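Local coordinates for protein beta-galactosidase (PDB 4MAD) that probably hydrolyses terminal non-reducing beta-D-galactose residues in beta-D-galactosides, as a family 35 glycoside hydrolase with a TIM-barrel domain, at residues Y406-L411 with R440-L445. Sequence-based numbering, arbitrary orientation.
Sequences YGKQAL and RLVVEL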
loop_
_atom_site.group_PDB
_atom_site.type_symbol
_atom_site.label_atom_id
_atom_site.label_comp_id
_atom_site.label_asym_id
_atom_site.label_seq_id
_atom_site.Cartn_x
_atom_site.Cartn_y
_atom_site.Cartn_z
ATOM N N TYR A 406 -27.414 -33.652 1.713
ATOM C CA TYR A 406 -27.639 -33.161 0.375
ATOM C C TYR A 406 -27.017 -34.011 -0.724
ATOM O O TYR A 406 -27.386 -33.894 -1.847
ATOM C CB TYR A 406 -27.153 -31.732 0.232
ATOM C CG TYR A 406 -27.937 -30.662 0.932
ATOM C CD1 TYR A 406 -28.022 -29.415 0.409
ATOM C CD2 TYR A 406 -28.617 -30.901 2.075
ATOM C CE1 TYR A 406 -28.703 -28.446 1.012
ATOM C CE2 TYR A 406 -29.334 -29.930 2.672
ATOM C CZ TYR A 406 -29.376 -28.694 2.143
ATOM O OH TYR A 406 -30.041 -27.666 2.720
ATOM N N GLY A 407 -26.034 -34.812 -0.397
ATOM C CA GLY A 407 -25.302 -35.501 -1.429
ATOM C C GLY A 407 -24.330 -34.627 -2.216
ATOM O O GLY A 407 -23.820 -33.692 -1.728
ATOM N N LYS A 408 -24.047 -34.994 -3.432
ATOM C CA LYS A 408 -23.106 -34.247 -4.196
ATOM C C LYS A 408 -23.723 -32.922 -4.609
ATOM O O LYS A 408 -24.797 -32.902 -5.182
ATOM C CB LYS A 408 -22.759 -35.059 -5.413
ATOM C CG LYS A 408 -22.083 -34.337 -6.486
ATOM C CD LYS A 408 -21.977 -35.202 -7.670
ATOM C CE LYS A 408 -20.566 -35.475 -7.965
ATOM N NZ LYS A 408 -20.073 -36.596 -7.154
ATOM N N GLN A 409 -23.045 -31.836 -4.275
ATOM C CA GLN A 409 -23.496 -30.498 -4.595
ATOM C C GLN A 409 -22.376 -29.616 -5.115
ATOM O O GLN A 409 -21.277 -29.801 -4.769
ATOM C CB GLN A 409 -24.060 -29.825 -3.367
ATOM C CG GLN A 409 -25.231 -30.516 -2.787
ATOM C CD GLN A 409 -26.462 -30.349 -3.632
ATOM O OE1 GLN A 409 -26.636 -29.350 -4.219
ATOM N NE2 GLN A 409 -27.305 -31.337 -3.666
ATOM N N ALA A 410 -22.721 -28.640 -5.915
ATOM C CA ALA A 410 -21.805 -27.624 -6.293
ATOM C C ALA A 410 -21.940 -26.494 -5.314
ATOM O O ALA A 410 -22.995 -25.950 -5.155
ATOM C CB ALA A 410 -22.088 -27.138 -7.626
ATOM N N LEU A 411 -20.846 -26.180 -4.661
ATOM C CA LEU A 411 -20.815 -25.075 -3.741
ATOM C C LEU A 411 -20.339 -23.854 -4.476
ATOM O O LEU A 411 -19.335 -23.889 -5.090
ATOM C CB LEU A 411 -19.841 -25.337 -2.629
ATOM C CG LEU A 411 -19.905 -24.346 -1.480
ATOM C CD1 LEU A 411 -19.920 -25.081 -0.234
ATOM C CD2 LEU A 411 -18.757 -23.484 -1.482
ATOM N N ARG A 440 -16.475 -22.004 -7.586
ATOM C CA ARG A 440 -17.259 -23.196 -7.403
ATOM C C ARG A 440 -16.380 -24.378 -6.973
ATOM O O ARG A 440 -15.336 -24.562 -7.506
ATOM C CB ARG A 440 -17.900 -23.584 -8.725
ATOM C CG ARG A 440 -19.321 -23.832 -8.649
ATOM C CD ARG A 440 -19.809 -24.613 -9.846
ATOM N NE ARG A 440 -19.405 -23.939 -11.042
ATOM C CZ ARG A 440 -19.475 -24.421 -12.265
ATOM N NH1 ARG A 440 -19.972 -25.617 -12.510
ATOM N NH2 ARG A 440 -19.047 -23.680 -13.248
ATOM N N LEU A 441 -16.856 -25.180 -6.036
ATOM C CA LEU A 441 -16.248 -26.474 -5.725
ATOM C C LEU A 441 -17.292 -27.557 -5.649
ATOM O O LEU A 441 -18.378 -27.278 -5.317
ATOM C CB LEU A 441 -15.625 -26.450 -4.356
ATOM C CG LEU A 441 -14.332 -25.728 -4.155
ATOM C CD1 LEU A 441 -13.961 -25.729 -2.748
ATOM C CD2 LEU A 441 -13.270 -26.319 -4.980
ATOM N N VAL A 442 -16.922 -28.795 -5.852
ATOM C CA VAL A 442 -17.851 -29.891 -5.636
ATOM C C VAL A 442 -17.676 -30.454 -4.240
ATOM O O VAL A 442 -16.634 -30.813 -3.857
ATOM C CB VAL A 442 -17.674 -31.003 -6.676
ATOM C CG1 VAL A 442 -18.510 -32.157 -6.400
ATOM C CG2 VAL A 442 -17.884 -30.494 -8.032
ATOM N N VAL A 443 -18.737 -30.508 -3.470
ATOM C CA VAL A 443 -18.697 -31.122 -2.168
ATOM C C VAL A 443 -19.633 -32.297 -2.099
ATOM O O VAL A 443 -20.526 -32.382 -2.877
ATOM C CB VAL A 443 -19.067 -30.176 -1.102
ATOM C CG1 VAL A 443 -18.108 -29.040 -1.095
ATOM C CG2 VAL A 443 -20.422 -29.712 -1.303
ATOM N N GLU A 444 -19.372 -33.221 -1.188
ATOM C CA GLU A 444 -20.234 -34.349 -0.966
ATOM C C GLU A 444 -20.729 -34.344 0.455
ATOM O O GLU A 444 -19.975 -34.608 1.345
ATOM C CB GLU A 444 -19.468 -35.618 -1.166
ATOM C CG GLU A 444 -18.831 -35.704 -2.471
ATOM C CD GLU A 444 -19.802 -36.099 -3.503
ATOM O OE1 GLU A 444 -20.954 -36.249 -3.143
ATOM O OE2 GLU A 444 -19.427 -36.290 -4.659
ATOM N N LEU A 445 -21.999 -34.050 0.645
ATOM C CA LEU A 445 -22.553 -33.927 1.955
ATOM C C LEU A 445 -23.358 -35.149 2.293
ATOM O O LEU A 445 -24.519 -35.208 2.017
ATOM C CB LEU A 445 -23.443 -32.722 1.988
ATOM C CG LEU A 445 -22.656 -31.516 1.542
ATOM C CD1 LEU A 445 -23.506 -30.387 1.317
ATOM C CD2 LEU A 445 -21.673 -31.219 2.580
#
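Lys408 and Glu444 run side by side on one face of an antiparallel strand pair, at a non-hydrogen-bonded backbone pair. Lys408 CG is anti to the backbone N (chi1 165°), and the chain then bends at its last two torsions. This swings NZ round to Glu444 OE2, 2.6 Å away, in a salt bridge. OE2 accepts through its syn lone pair. Glu444 bends at chi2 (-79°), which lays the carboxylate beside the lysine; OE1 lies 3.1 Å from Lys408 CB. Ala410 and Val442 share this face.

Gln409, Leu411, Leu441 and Val443 point to the other face. Val443 CG2 lies alongside Gln409 CB, 4.2 Å away, and Val443 CG1 approaches Leu411 CB. The Gln409 amide turns away from 440-445. Its NE2 donates to Tyr406 O at 3.1 Å, in the plane of the amide but above that of the carbonyl. This bond ties the Gln409 side chain back to the backbone at Tyr406. There Tyr406 and Gly407 both face Leu445 in a classic beta bulge, and Leu445 CD1 packs on Tyr406 CB at 4.0 Å. Paired backbone bonds join Gly407 with Leu445, Gln409 with Val443, and Leu411 with Leu441.

Strand 440-445 is an outermost strand of a four-stranded antiparallel sheet, and 409-417 separates it from 473-480. Leu480 of that strand touches Tyr406, Gln409, Leu411 and Leu445. Leu441, Leu411 and Leu445 also meet side chains of the six-stranded sheet, so two sheets pack together in this all-beta domain.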